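Local coordinates for ATP phosphoribosyltransferase regulatory subunit (Bacillus halodurans, PDB 3OD1), which acts as the regulatory subunit of ATP phosphoribosyltransferase, partnering HisG in the first step of histidine biosynthesis, and belongs to the class II histidyl-tRNA synthetase family, at the interface of chains A and B. Coordinates in Å, arbitrary orientation; residue numbers count along the deposited sequence, not the author numbering. Chains: chain A/B, ATP phosphoribosyltransferase regulatory subunit.

The interface of chains A and B. Residues chain A 18, 20-21; chain B 91-92, 96-97, 100.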
loop_
_atom_site.group_PDB
_atom_site.type_symbol
_atom_site.label_atom_id
_atom_site.label_comp_id
_atom_site.label_asym_id
_atom_site.label_seq_id
_atom_site.Cartn_x
_atom_site.Cartn_y
_atom_site.Cartn_z
ATOM N N ASP A 18 5.068 9.616 -9.449
ATOM C CA ASP A 18 4.304 10.149 -8.312
ATOM C C ASP A 18 2.798 9.987 -8.547
ATOM O O ASP A 18 2.351 9.934 -9.687
ATOM C CB ASP A 18 4.605 11.645 -8.081
ATOM C CG ASP A 18 5.979 11.892 -7.476
ATOM O OD1 ASP A 18 6.433 11.074 -6.650
ATOM O OD2 ASP A 18 6.604 12.921 -7.821
ATOM N N LEU A 20 -0.447 12.147 -7.728
ATOM C CA LEU A 20 -0.910 13.438 -7.227
ATOM C C LEU A 20 -2.320 13.315 -6.658
ATOM O O LEU A 20 -3.023 12.337 -6.942
ATOM C CB LEU A 20 -0.859 14.505 -8.338
ATOM C CG LEU A 20 0.511 14.749 -8.989
ATOM C CD1 LEU A 20 0.568 16.124 -9.621
ATOM C CD2 LEU A 20 1.636 14.595 -7.986
ATOM N N PRO A 21 -2.737 14.311 -5.853
ATOM C CA PRO A 21 -3.975 14.250 -5.067
ATOM C C PRO A 21 -5.219 13.804 -5.842
ATOM O O PRO A 21 -5.927 12.915 -5.372
ATOM C CB PRO A 21 -4.143 15.694 -4.584
ATOM C CG PRO A 21 -2.745 16.189 -4.474
ATOM C CD PRO A 21 -2.025 15.590 -5.649
ATOM N N ARG B 91 10.117 16.678 -2.328
ATOM C CA ARG B 91 10.426 16.605 -3.757
ATOM C C ARG B 91 9.181 16.869 -4.595
ATOM O O ARG B 91 9.211 17.622 -5.567
ATOM C CB ARG B 91 11.035 15.246 -4.149
ATOM C CG ARG B 91 11.363 15.139 -5.667
ATOM C CD ARG B 91 11.915 13.761 -6.081
ATOM N NE ARG B 91 11.078 12.656 -5.606
ATOM C CZ ARG B 91 9.800 12.475 -5.928
ATOM N NH1 ARG B 91 9.186 13.318 -6.748
ATOM N NH2 ARG B 91 9.126 11.446 -5.417
ATOM N N LEU B 92 8.082 16.237 -4.207
ATOM C CA LEU B 92 6.831 16.338 -4.946
ATOM C C LEU B 92 6.382 17.788 -4.963
ATOM O O LEU B 92 6.038 18.335 -6.016
ATOM C CB LEU B 92 5.784 15.460 -4.260
ATOM C CG LEU B 92 4.639 14.838 -5.048
ATOM C CD1 LEU B 92 3.743 14.077 -4.099
ATOM C CD2 LEU B 92 3.856 15.917 -5.754
ATOM N N SER B 96 6.286 18.529 -9.085
ATOM C CA SER B 96 4.931 18.211 -9.552
ATOM C C SER B 96 3.884 19.230 -9.091
ATOM O O SER B 96 2.943 19.549 -9.819
ATOM C CB SER B 96 4.510 16.816 -9.048
ATOM O OG SER B 96 5.330 15.758 -9.546
ATOM N N LEU B 97 4.040 19.720 -7.867
ATOM C CA LEU B 97 3.053 20.613 -7.280
ATOM C C LEU B 97 3.602 22.014 -7.101
ATOM O O LEU B 97 3.115 22.750 -6.248
ATOM C CB LEU B 97 2.621 20.099 -5.903
ATOM C CG LEU B 97 2.013 18.706 -5.759
ATOM C CD1 LEU B 97 1.822 18.374 -4.277
ATOM C CD2 LEU B 97 0.702 18.602 -6.519
ATOM N N ARG B 100 1.136 24.774 -7.123
ATOM C CA ARG B 100 0.126 24.846 -6.079
ATOM C C ARG B 100 0.667 25.712 -4.945
ATOM O O ARG B 100 1.700 25.396 -4.355
ATOM C CB ARG B 100 -0.254 23.448 -5.588
ATOM C CG ARG B 100 -0.501 22.461 -6.718
ATOM C CD ARG B 100 -1.559 21.427 -6.357
ATOM N NE ARG B 100 -1.697 20.412 -7.403
ATOM C CZ ARG B 100 -2.534 19.377 -7.347
ATOM N NH1 ARG B 100 -3.326 19.213 -6.291
ATOM N NH2 ARG B 100 -2.575 18.504 -8.349
#
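The carboxylate oxygen OD2 of A:Asp18 takes a hydrogen bond from NH1 of B:Arg91 at 2.8 Å, and its neighbour OD1 takes one from NH2 of the same arginine at 3.0 Å. This is the textbook end-on, two-pronged salt bridge: both oxygens use their syn lone pairs, both hydrogen bonds are nearly straight, and the carboxylate and guanidinium planes lie 9° apart. The arginine leaves helix 86-94 of chain B with CG anti to its backbone N (chi1 180°), then bends at chi3 (51°), and this turn, with that at chi4, brings the guanidinium edge to the acid. Pairing at both oxygens fixes the rotation of the carboxylate and would be expected to favour its charged form. An asparagine here would probably keep one oxygen as acceptor but set an amide N-H against an arginine N-H, leaving the positive charge without its mate.

Beside this polar pair the two-fold interface of the A-B pair, probably the dimer typical of class II synthetases, turns apolar. A:Leu20, on the loop leading into helix 21-40, points its two methyls at chain B: CD2 packs tightly on CD2 of B:Leu92 at 3.4 Å and also touches CB of B:Ser96, while CD1 lies 4.0 Å from CD2 of B:Leu97, the two leucines passing antiparallel. At the far end, NH1 of B:Arg100 rests 3.6 Å from the ring carbon CG of A:Pro21, while CD2 of B:Leu97 sits over one guanidinium face, towards the rim.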